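PDB 3QXB: putative Xylose isomerase from Rhodospirillum rubrum, which probably works as a metal-dependent isomerase with the xylose isomerase-like TIM-barrel fold, and binds iron and manganese ions. Local coordinates for residues Leu42-Leu47 and Arg80-Thr85; Leu111-Leu116 and Arg157-Glu162; His115-Ile120 and Ala164-Arg169; Ile287-Glu292 and Leu299-Ala304. One frame throughout, in Å; residues are numbered along the deposited sequence.

Contact 1 (Leu42-Leu47 and Arg80-Thr85); sequences LVRDDL and RKAGLT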
# COMPACT_ATOMS: atom_id res chain seq x y z
N LEU A 42 9.47 -20.11 -9.58
CA LEU A 42 10.16 -18.87 -9.90
C LEU A 42 11.27 -18.54 -8.90
O LEU A 42 12.35 -18.16 -9.30
CB LEU A 42 9.15 -17.74 -9.91
CG LEU A 42 9.55 -16.38 -10.45
CD1 LEU A 42 8.31 -15.57 -10.73
CD2 LEU A 42 10.46 -15.63 -9.52
N VAL A 43 11.01 -18.67 -7.60
CA VAL A 43 12.05 -18.39 -6.62
C VAL A 43 13.15 -19.46 -6.73
O VAL A 43 14.35 -19.14 -6.65
CB VAL A 43 11.48 -18.33 -5.21
CG1 VAL A 43 12.60 -18.32 -4.18
CG2 VAL A 43 10.55 -17.08 -5.08
N ARG A 44 12.75 -20.71 -6.91
CA ARG A 44 13.74 -21.80 -6.97
C ARG A 44 14.56 -21.83 -8.24
O ARG A 44 15.76 -22.08 -8.20
CB ARG A 44 13.05 -23.17 -6.88
CG ARG A 44 14.06 -24.34 -6.80
CD ARG A 44 13.35 -25.69 -6.86
NE ARG A 44 12.70 -25.84 -8.14
CZ ARG A 44 11.60 -26.55 -8.38
NH1 ARG A 44 10.99 -27.24 -7.42
NH2 ARG A 44 11.11 -26.58 -9.62
N ASP A 45 13.89 -21.66 -9.37
CA ASP A 45 14.51 -21.91 -10.67
C ASP A 45 15.00 -20.63 -11.31
O ASP A 45 16.10 -20.57 -11.85
CB ASP A 45 13.53 -22.64 -11.61
CG ASP A 45 13.11 -24.02 -11.08
OD1 ASP A 45 13.93 -24.72 -10.44
OD2 ASP A 45 11.93 -24.39 -11.32
N ASP A 46 14.18 -19.58 -11.26
CA ASP A 46 14.56 -18.32 -11.86
C ASP A 46 15.48 -17.46 -10.99
O ASP A 46 16.45 -16.92 -11.52
CB ASP A 46 13.33 -17.54 -12.27
CG ASP A 46 12.52 -18.26 -13.32
OD1 ASP A 46 13.11 -19.05 -14.06
OD2 ASP A 46 11.30 -18.02 -13.41
N LEU A 47 15.19 -17.33 -9.69
CA LEU A 47 16.07 -16.59 -8.79
C LEU A 47 17.15 -17.47 -8.16
O LEU A 47 18.13 -16.94 -7.69
CB LEU A 47 15.30 -15.92 -7.67
CG LEU A 47 14.11 -15.07 -8.11
CD1 LEU A 47 13.51 -14.43 -6.87
CD2 LEU A 47 14.53 -14.07 -9.14
N ARG A 80 7.40 -25.47 0.46
CA ARG A 80 8.03 -26.61 1.13
C ARG A 80 8.32 -27.72 0.12
O ARG A 80 9.39 -28.32 0.15
CB ARG A 80 7.17 -27.14 2.30
CG ARG A 80 7.63 -28.48 2.87
CD ARG A 80 6.78 -28.97 4.06
NE ARG A 80 5.34 -28.93 3.81
CZ ARG A 80 4.65 -29.89 3.18
NH1 ARG A 80 5.28 -30.96 2.74
NH2 ARG A 80 3.35 -29.77 2.98
N LYS A 81 7.38 -27.95 -0.80
CA LYS A 81 7.55 -28.97 -1.87
C LYS A 81 8.64 -28.59 -2.87
O LYS A 81 9.34 -29.45 -3.36
CB LYS A 81 6.21 -29.26 -2.59
CG LYS A 81 5.21 -30.11 -1.76
CD LYS A 81 3.86 -30.29 -2.54
N ALA A 82 8.84 -27.30 -3.13
CA ALA A 82 9.89 -26.85 -4.02
C ALA A 82 11.26 -26.85 -3.34
O ALA A 82 12.25 -26.49 -3.95
CB ALA A 82 9.58 -25.47 -4.56
N GLY A 83 11.31 -27.21 -2.06
CA GLY A 83 12.56 -27.22 -1.28
C GLY A 83 12.98 -25.87 -0.74
O GLY A 83 14.16 -25.66 -0.40
N LEU A 84 12.05 -24.94 -0.64
CA LEU A 84 12.33 -23.59 -0.13
C LEU A 84 11.88 -23.48 1.33
O LEU A 84 10.97 -24.17 1.78
CB LEU A 84 11.61 -22.54 -0.99
CG LEU A 84 11.86 -22.69 -2.51
CD1 LEU A 84 10.95 -21.78 -3.26
CD2 LEU A 84 13.34 -22.48 -2.93
N THR A 85 12.52 -22.59 2.07
CA THR A 85 12.21 -22.38 3.47
C THR A 85 11.67 -20.99 3.65
O THR A 85 12.40 -20.02 3.51
CB THR A 85 13.48 -22.52 4.34
OG1 THR A 85 14.03 -23.82 4.15
CG2 THR A 85 13.18 -22.29 5.83

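Contact 2 (Leu111-Leu116 and Arg157-Glu162); sequences LGYQHL and RDMWIE. With EDO (1,2-ethanediol), chain O.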
# COMPACT_ATOMS: atom_id res chain seq x y z
N LEU A 111 -6.85 -2.09 17.07
CA LEU A 111 -6.90 -2.63 15.70
C LEU A 111 -5.51 -3.04 15.22
O LEU A 111 -5.36 -4.01 14.48
CB LEU A 111 -7.58 -1.67 14.74
CG LEU A 111 -9.08 -1.53 14.97
CD1 LEU A 111 -9.69 -0.21 14.33
CD2 LEU A 111 -9.85 -2.80 14.55
N GLY A 112 -4.47 -2.36 15.69
CA GLY A 112 -3.10 -2.81 15.42
C GLY A 112 -2.79 -4.13 16.09
O GLY A 112 -2.21 -5.02 15.47
N TYR A 113 -3.16 -4.25 17.36
CA TYR A 113 -3.09 -5.51 18.11
C TYR A 113 -3.73 -6.67 17.29
O TYR A 113 -3.13 -7.69 17.04
CB TYR A 113 -3.76 -5.35 19.48
CG TYR A 113 -3.59 -6.56 20.36
CD1 TYR A 113 -4.36 -7.68 20.15
CD2 TYR A 113 -2.65 -6.57 21.42
CE1 TYR A 113 -4.23 -8.81 20.93
CE2 TYR A 113 -2.50 -7.68 22.19
CZ TYR A 113 -3.29 -8.82 21.94
OH TYR A 113 -3.18 -9.95 22.69
N GLN A 114 -4.95 -6.46 16.87
CA GLN A 114 -5.74 -7.48 16.20
C GLN A 114 -5.12 -7.80 14.83
O GLN A 114 -5.04 -8.96 14.40
CB GLN A 114 -7.19 -7.00 16.09
CG GLN A 114 -8.15 -8.09 15.50
CD GLN A 114 -9.61 -7.74 15.49
OE1 GLN A 114 -10.46 -8.64 15.33
NE2 GLN A 114 -9.93 -6.46 15.63
N HIS A 115 -4.59 -6.78 14.17
CA HIS A 115 -3.89 -6.98 12.91
C HIS A 115 -2.80 -8.01 13.07
O HIS A 115 -2.79 -9.00 12.33
CB HIS A 115 -3.32 -5.67 12.37
CG HIS A 115 -2.55 -5.82 11.10
ND1 HIS A 115 -3.16 -6.09 9.89
CD2 HIS A 115 -1.23 -5.68 10.84
CE1 HIS A 115 -2.23 -6.17 8.95
NE2 HIS A 115 -1.06 -5.89 9.49
N LEU A 116 -1.88 -7.78 14.02
CA LEU A 116 -0.78 -8.69 14.28
C LEU A 116 -1.20 -10.06 14.85
O LEU A 116 -0.60 -11.08 14.49
CB LEU A 116 0.24 -8.00 15.19
CG LEU A 116 1.58 -8.68 15.49
CD1 LEU A 116 2.23 -9.29 14.25
CD2 LEU A 116 2.50 -7.69 16.17
N ARG A 157 3.99 -1.19 23.94
CA ARG A 157 4.93 -2.16 24.52
C ARG A 157 4.20 -3.29 25.27
O ARG A 157 4.51 -4.46 25.09
CB ARG A 157 5.96 -1.43 25.43
CG ARG A 157 6.39 -2.18 26.70
CD ARG A 157 7.44 -1.37 27.49
NE ARG A 157 6.86 -0.26 28.27
CZ ARG A 157 7.50 0.87 28.56
NH1 ARG A 157 8.72 1.07 28.12
NH2 ARG A 157 6.89 1.82 29.26
N ASP A 158 3.21 -2.93 26.07
CA ASP A 158 2.41 -3.91 26.77
C ASP A 158 1.67 -4.79 25.76
O ASP A 158 1.57 -5.98 25.94
CB ASP A 158 1.43 -3.26 27.76
CG ASP A 158 2.13 -2.65 28.97
OD1 ASP A 158 3.32 -2.99 29.25
OD2 ASP A 158 1.48 -1.80 29.65
N MSE A 159 1.20 -4.21 24.67
CA MSE A 159 0.55 -5.01 23.63
C MSE A 159 1.48 -6.07 23.04
O MSE A 159 1.05 -7.20 22.78
CB MSE A 159 0.03 -4.13 22.52
CG MSE A 159 -1.23 -3.38 22.93
SE MSE A 159 -1.94 -2.31 21.55
CE MSE A 159 -3.51 -1.81 22.41
N TRP A 160 2.74 -5.71 22.78
CA TRP A 160 3.65 -6.63 22.12
C TRP A 160 4.02 -7.76 23.06
O TRP A 160 4.28 -8.87 22.61
CB TRP A 160 4.91 -5.93 21.58
CG TRP A 160 4.68 -5.37 20.18
CD1 TRP A 160 3.90 -4.32 19.86
CD2 TRP A 160 5.21 -5.87 18.96
NE1 TRP A 160 3.90 -4.12 18.50
CE2 TRP A 160 4.68 -5.07 17.92
CE3 TRP A 160 6.05 -6.93 18.62
CZ2 TRP A 160 5.02 -5.27 16.58
CZ3 TRP A 160 6.36 -7.14 17.30
CH2 TRP A 160 5.84 -6.31 16.29
N ILE A 161 4.06 -7.47 24.35
CA ILE A 161 4.25 -8.51 25.35
C ILE A 161 3.17 -9.55 25.29
O ILE A 161 3.46 -10.74 25.22
CB ILE A 161 4.39 -7.89 26.77
CG1 ILE A 161 5.71 -7.10 26.81
CG2 ILE A 161 4.26 -8.95 27.85
CD1 ILE A 161 5.83 -6.14 27.99
N GLU A 162 1.92 -9.11 25.30
CA GLU A 162 0.77 -10.01 25.19
C GLU A 162 0.77 -10.83 23.87
O GLU A 162 0.42 -12.01 23.85
CB GLU A 162 -0.51 -9.18 25.23
CG GLU A 162 -1.66 -9.91 25.83
CD GLU A 162 -2.92 -9.05 26.06
OE1 GLU A 162 -2.89 -7.81 26.07
OE2 GLU A 162 -3.97 -9.67 26.26
C1 EDO O . -5.68 -13.73 21.22
O1 EDO O . -6.09 -14.24 22.50
C2 EDO O . -4.49 -12.81 21.42
O2 EDO O . -4.90 -11.70 22.20

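Contact 3 (His115-Ile120 and Ala164-Arg169); sequences HLKRAI and AAYAKR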
# COMPACT_ATOMS: atom_id res chain seq x y z
N HIS A 115 -4.59 -6.78 14.17
CA HIS A 115 -3.89 -6.98 12.91
C HIS A 115 -2.80 -8.01 13.07
O HIS A 115 -2.79 -9.00 12.33
CB HIS A 115 -3.32 -5.67 12.37
CG HIS A 115 -2.55 -5.82 11.10
ND1 HIS A 115 -3.16 -6.09 9.89
CD2 HIS A 115 -1.23 -5.68 10.84
CE1 HIS A 115 -2.23 -6.17 8.95
NE2 HIS A 115 -1.06 -5.89 9.49
N LEU A 116 -1.88 -7.78 14.02
CA LEU A 116 -0.78 -8.69 14.28
C LEU A 116 -1.20 -10.06 14.85
O LEU A 116 -0.60 -11.08 14.49
CB LEU A 116 0.24 -8.00 15.19
CG LEU A 116 1.58 -8.68 15.49
CD1 LEU A 116 2.23 -9.29 14.25
CD2 LEU A 116 2.50 -7.69 16.17
N LYS A 117 -2.19 -10.07 15.74
CA LYS A 117 -2.80 -11.30 16.23
C LYS A 117 -3.26 -12.16 15.06
O LYS A 117 -2.97 -13.36 15.01
CB LYS A 117 -3.95 -11.01 17.17
CG LYS A 117 -4.70 -12.22 17.74
CD LYS A 117 -5.76 -12.75 16.77
CE LYS A 117 -6.69 -13.73 17.46
NZ LYS A 117 -7.55 -14.42 16.49
N ARG A 118 -3.94 -11.55 14.10
CA ARG A 118 -4.41 -12.29 12.93
C ARG A 118 -3.26 -12.74 12.04
O ARG A 118 -3.29 -13.86 11.51
CB ARG A 118 -5.43 -11.45 12.17
CG ARG A 118 -6.74 -11.29 12.95
CD ARG A 118 -7.85 -10.55 12.18
NE ARG A 118 -8.31 -11.37 11.06
CZ ARG A 118 -9.21 -12.35 11.16
NH1 ARG A 118 -9.81 -12.63 12.32
NH2 ARG A 118 -9.56 -13.03 10.07
N ALA A 119 -2.25 -11.89 11.89
CA ALA A 119 -1.02 -12.29 11.17
C ALA A 119 -0.32 -13.47 11.85
O ALA A 119 0.18 -14.38 11.17
CB ALA A 119 -0.04 -11.11 11.04
N ILE A 120 -0.27 -13.47 13.17
CA ILE A 120 0.25 -14.61 13.90
C ILE A 120 -0.61 -15.88 13.61
O ILE A 120 -0.06 -16.95 13.37
CB ILE A 120 0.25 -14.31 15.42
CG1 ILE A 120 1.34 -13.27 15.72
CG2 ILE A 120 0.38 -15.60 16.23
CD1 ILE A 120 1.25 -12.58 17.11
N ALA A 164 3.47 -11.52 22.03
CA ALA A 164 4.54 -12.52 22.09
C ALA A 164 4.05 -13.78 22.86
O ALA A 164 4.33 -14.89 22.45
CB ALA A 164 5.85 -11.92 22.70
N ALA A 165 3.26 -13.60 23.92
CA ALA A 165 2.67 -14.73 24.66
C ALA A 165 1.72 -15.53 23.76
O ALA A 165 1.75 -16.76 23.75
CB ALA A 165 1.92 -14.24 25.92
N TYR A 166 0.88 -14.80 23.02
CA TYR A 166 -0.00 -15.47 22.05
C TYR A 166 0.78 -16.22 20.96
O TYR A 166 0.44 -17.36 20.63
CB TYR A 166 -0.99 -14.47 21.46
CG TYR A 166 -1.99 -15.11 20.53
CD1 TYR A 166 -2.94 -15.98 21.01
CD2 TYR A 166 -2.00 -14.81 19.18
CE1 TYR A 166 -3.85 -16.55 20.19
CE2 TYR A 166 -2.91 -15.36 18.35
CZ TYR A 166 -3.85 -16.23 18.84
OH TYR A 166 -4.79 -16.82 18.00
N ALA A 167 1.82 -15.61 20.40
CA ALA A 167 2.60 -16.22 19.35
C ALA A 167 3.21 -17.51 19.90
O ALA A 167 3.13 -18.54 19.24
CB ALA A 167 3.72 -15.28 18.85
N LYS A 168 3.76 -17.47 21.12
CA LYS A 168 4.33 -18.69 21.69
C LYS A 168 3.27 -19.79 21.79
O LYS A 168 3.53 -20.91 21.44
CB LYS A 168 4.94 -18.48 23.08
CG LYS A 168 5.75 -19.80 23.51
CD LYS A 168 6.22 -19.78 24.92
CE LYS A 168 5.09 -20.09 25.91
NZ LYS A 168 5.02 -21.54 26.39
N ARG A 169 2.07 -19.46 22.26
CA ARG A 169 1.02 -20.42 22.34
C ARG A 169 0.67 -21.01 20.96
O ARG A 169 0.37 -22.19 20.87
CB ARG A 169 -0.21 -19.78 22.95
CG ARG A 169 -1.24 -20.73 23.40
CD ARG A 169 -2.32 -19.92 24.19
NE ARG A 169 -3.55 -19.94 23.43
CZ ARG A 169 -4.40 -18.94 23.26
NH1 ARG A 169 -4.23 -17.70 23.77
NH2 ARG A 169 -5.46 -19.22 22.52

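Contact 4 (Ile287-Glu292 and Leu299-Ala304); sequences ILYPFE and LADMIA. With EDO (1,2-ethanediol), chain K.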
# COMPACT_ATOMS: atom_id res chain seq x y z
N ILE A 287 12.67 -5.62 -2.82
CA ILE A 287 12.75 -4.80 -4.01
C ILE A 287 11.32 -4.47 -4.41
O ILE A 287 10.47 -5.37 -4.51
CB ILE A 287 13.51 -5.49 -5.20
CG1 ILE A 287 14.83 -6.15 -4.74
CG2 ILE A 287 13.72 -4.46 -6.35
CD1 ILE A 287 15.82 -5.22 -4.09
N LEU A 288 11.06 -3.19 -4.59
CA LEU A 288 9.73 -2.73 -4.93
C LEU A 288 9.70 -2.20 -6.39
O LEU A 288 10.62 -1.50 -6.85
CB LEU A 288 9.26 -1.68 -3.93
CG LEU A 288 9.00 -2.19 -2.49
CD1 LEU A 288 8.69 -0.99 -1.60
CD2 LEU A 288 7.88 -3.26 -2.41
N TYR A 289 8.68 -2.61 -7.12
CA TYR A 289 8.55 -2.25 -8.50
C TYR A 289 7.24 -1.52 -8.65
O TYR A 289 6.23 -1.88 -8.01
CB TYR A 289 8.55 -3.50 -9.37
CG TYR A 289 9.87 -4.17 -9.50
CD1 TYR A 289 10.24 -5.21 -8.65
CD2 TYR A 289 10.78 -3.77 -10.48
CE1 TYR A 289 11.48 -5.83 -8.76
CE2 TYR A 289 12.02 -4.38 -10.59
CZ TYR A 289 12.36 -5.43 -9.71
OH TYR A 289 13.56 -6.09 -9.81
N PRO A 290 7.23 -0.47 -9.48
CA PRO A 290 5.95 0.19 -9.76
C PRO A 290 4.90 -0.84 -10.23
O PRO A 290 5.25 -1.77 -10.93
CB PRO A 290 6.30 1.13 -10.92
CG PRO A 290 7.81 1.25 -10.92
CD PRO A 290 8.29 -0.07 -10.43
N PHE A 291 3.63 -0.70 -9.82
CA PHE A 291 2.56 -1.59 -10.30
C PHE A 291 2.51 -1.65 -11.84
O PHE A 291 2.32 -2.71 -12.44
CB PHE A 291 1.19 -1.07 -9.81
CG PHE A 291 1.00 -1.17 -8.29
CD1 PHE A 291 0.94 -2.41 -7.66
CD2 PHE A 291 0.82 -0.02 -7.51
CE1 PHE A 291 0.75 -2.51 -6.29
CE2 PHE A 291 0.62 -0.11 -6.12
CZ PHE A 291 0.60 -1.35 -5.52
N GLU A 292 2.72 -0.50 -12.47
CA GLU A 292 2.56 -0.35 -13.92
C GLU A 292 3.75 -0.92 -14.73
O GLU A 292 3.70 -0.98 -15.96
CB GLU A 292 2.29 1.11 -14.27
CG GLU A 292 3.38 2.09 -13.93
CD GLU A 292 3.27 2.66 -12.50
OE1 GLU A 292 2.71 1.98 -11.57
OE2 GLU A 292 3.76 3.79 -12.32
N LEU A 299 10.44 -9.49 -13.76
CA LEU A 299 11.10 -10.81 -13.66
C LEU A 299 12.53 -10.74 -14.17
O LEU A 299 13.45 -11.20 -13.47
CB LEU A 299 10.32 -11.89 -14.43
CG LEU A 299 10.89 -13.31 -14.26
CD1 LEU A 299 11.01 -13.65 -12.79
CD2 LEU A 299 10.03 -14.35 -15.00
N ALA A 300 12.74 -10.16 -15.35
CA ALA A 300 14.10 -10.05 -15.90
C ALA A 300 15.02 -9.29 -14.96
O ALA A 300 16.16 -9.65 -14.79
CB ALA A 300 14.12 -9.40 -17.33
N ASP A 301 14.52 -8.21 -14.40
CA ASP A 301 15.34 -7.37 -13.52
C ASP A 301 15.68 -8.04 -12.21
O ASP A 301 16.84 -7.95 -11.74
CB ASP A 301 14.61 -6.06 -13.25
CG ASP A 301 15.46 -5.10 -12.50
OD1 ASP A 301 16.32 -4.47 -13.14
OD2 ASP A 301 15.30 -4.99 -11.28
N MSE A 302 14.69 -8.73 -11.62
CA MSE A 302 14.90 -9.51 -10.40
C MSE A 302 15.97 -10.58 -10.56
O MSE A 302 16.78 -10.76 -9.67
CB MSE A 302 13.62 -10.20 -9.94
CG MSE A 302 12.74 -9.35 -9.07
SE MSE A 302 13.44 -8.72 -7.43
CE MSE A 302 13.95 -10.39 -6.60
N ILE A 303 15.93 -11.31 -11.67
CA ILE A 303 16.96 -12.33 -11.99
C ILE A 303 18.33 -11.69 -12.10
O ILE A 303 19.31 -12.22 -11.53
CB ILE A 303 16.63 -13.07 -13.31
CG1 ILE A 303 15.35 -13.88 -13.18
CG2 ILE A 303 17.75 -14.02 -13.75
CD1 ILE A 303 14.80 -14.34 -14.50
N ALA A 304 18.43 -10.57 -12.82
CA ALA A 304 19.73 -9.91 -12.99
C ALA A 304 20.17 -9.37 -11.63
O ALA A 304 21.34 -9.39 -11.31
CB ALA A 304 19.68 -8.81 -14.04
C1 EDO K . 12.92 -1.08 -9.47
O1 EDO K . 12.00 -0.02 -9.47
C2 EDO K . 14.25 -0.38 -9.39
O2 EDO K . 15.18 -1.35 -9.02

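Contact 1 (Leu42-Leu47 and Arg80-Thr85)
Val43 and Arg44, near the C-terminal end of helix 36-46, pack against Ala82 and Leu84 in the turn between helix 65-81 and strand 85-90, a small, mostly apolar contact on the outside of the TIM barrel. On its buried side two branched aliphatic residues meet: Val43 CG1 lies 3.9 Å from Leu84 CD1, with the two side chains crossing obliquely. The other methyl of Leu84, CD2, rests 4.0 Å from Arg44 CB, so the forked leucine touches two successive residues of the helix. Arginine suits the solvent-facing edge because its aliphatic part can pack while its charged end stays outside. Arg44 CD comes within 3.2 Å of Ala82 O, and NH1 stands 3.6 Å from Ala82 CB, a methyl small enough to let the arm pass close by. The arm bends at its third torsion (chi3 64°), and the guanidinium grips Asp45 side-on, NE holding OD1 at 2.8 Å and NH2 holding OD2 at 2.9 Å. This two-pronged salt bridge probably limits the swing of the arm. Gly83 ends the helix in a Schellman motif, its positive phi being easy for glycine. Beyond it Thr85 starts strand 85-90 and bonds through its backbone to Glu50 and Val52, while Leu42 and Leu47 turn to helix 295-310, placing helix 36-46 between the last and the second barrel helices.

Contact 2 (Leu111-Leu116 and Arg157-Glu162)
Tyr113 reaches from helix 106-125 to Met159 and Glu162 on helix 146-170. Its CB lies 4.1 Å from the selenium of Met159, which is present as selenomethionine. With CG anti to the backbone N (chi1 -173°), the ring swings toward the partner helix, and CD2 settles 3.8 Å from Met159 CB, which approaches at the ring edge. CE2, next round the ring, is 3.6 Å from the backbone oxygen Met159 O, which approaches obliquely. At the tip, OH touches the aliphatic part of Glu162, 3.5 Å from CG, and also hydrogen-bonds O2 of a 1,2-ethanediol, probably from the crystallisation liquor, at 2.5 Å. A long ring with a polar end fits here, since its flank lies on apolar atoms while its hydroxyl ends at the rim beside Glu162. These two helices are successive members of the TIM-barrel shell, flanking strand 130-133 in sequence and running the same way, 25° apart. Were Tyr113 cut back to alanine, the loss of the ring is likely to open a gap beside Met159 and leave the Glu162 chain without the ring it crosses. Deeper in, Leu116 CD2 sits over one face of Trp160 in a CH-pi contact, 3.7 Å from the centroid of the six-membered ring. Leucine offers a methyl compact enough to lie on the indole, whose rings also meet Phe101 and Phe135; the Trp160 side chain comes within about 8 Å of that of Glu178, a metal ligand.

Contact 3 (His115-Ile120 and Ala164-Arg169)
Helices 106-125 and 146-170 run side by side here, their short segments 10.1 Å apart at the axes and 15° from parallel, with Ile120 and Ala167 bringing the backbones closest. The small side chain of Ala167 is consistent with that closeness: Ile120 CG2 lies 3.9 Å from Ala167 CA, and at the other end of the isoleucine CD1 faces Ala167 CB at 4.1 Å. A branched residue suits the place because its two arms part, CG2 meeting the Ala167 backbone and CD1 its methyl. CG2 also touches Tyr166, standing 3.9 Å from CD2 of the ring. The tyrosine extends across the gap, its CG anti to the backbone N (chi1 -176°), and meets Lys117 as well. The lysine chain kinks at its second torsion (chi2 -83°), so that its methylenes follow the ring: CG is 3.7 Å from Tyr166 CE2, and farther out CE is 3.7 Å from Tyr166 OH. The polar ends do not pair with each other. Both turn to Asp121 one residue past Ile120, Tyr166 OH hydrogen-bonding OD1 and Lys117 NZ forming a salt bridge to OD2. A single carboxylate therefore probably holds both side chains in place, with its charge balanced by the lysine. On the inner side Ile120 packs on Thr131 of strand 130-133 and Ala167 on Leu175 of strand 174-177, so the paired helices lie against two neighbouring staves of the barrel.

Contact 4 (Ile287-Glu292 and Leu299-Ala304)
A very short hydrogen bond, 2.5 Å from Tyr289 OH to Asp301 OD2, ties the loop after the last barrel strand to the helix that follows it, closing the final beta-alpha unit of the TIM barrel. The phenol donates to the anti lone pair of OD2, and the ring and carboxylate planes stand 83° apart. Ser257 OG is a second partner of OD2, while Thr259 OG1 bonds OD1, so the aspartate is gripped at both oxygens; this surround of hydroxyls would tend to favour its charged form. Beside this bond lies a Met-aromatic contact. The selenium of Met302, a selenomethionine, sits at the edge of the Tyr289 ring, 5.0 Å from the centroid, where a large polarisable atom packs well. The same atom reaches Ile287 CB at 3.9 Å; this branched apolar residue directly follows the metal ligand Glu286. A phenylalanine in place of Tyr289 would probably leave Asp301 OD2 without this donor and the ring no longer tied to the helix. Farther along the loop, Phe291 meets Tyr96 of the second subunit edge-to-face. Oblique to the Tyr289 ring, C1 of a bound 1,2-ethanediol is 3.6 Å from Tyr289 CD2.

How the contacts relate
Along the chain contact 1 closes first, contacts 2 and 3 follow, and contact 4 comes last. Contacts 2 and 3 are successive parts of one interface between helices 106-125 and 146-170, their centres 8 Å apart and His115 and Leu116 common to both. Contacts 1 and 4 form a second group, centres 18 Å apart, joined where Leu42 and Leu47 meet Leu299 and helix 295-310. Contact 4 lies on the opposite side of the chain's centre from contacts 2 and 3, about 32 to 33 Å away between centres. Since the eight strands close into a barrel, the packing between contacts 1 and 4 sets helix 36-46 against helix 295-310, the first and last helices of the chain, where the ring shuts.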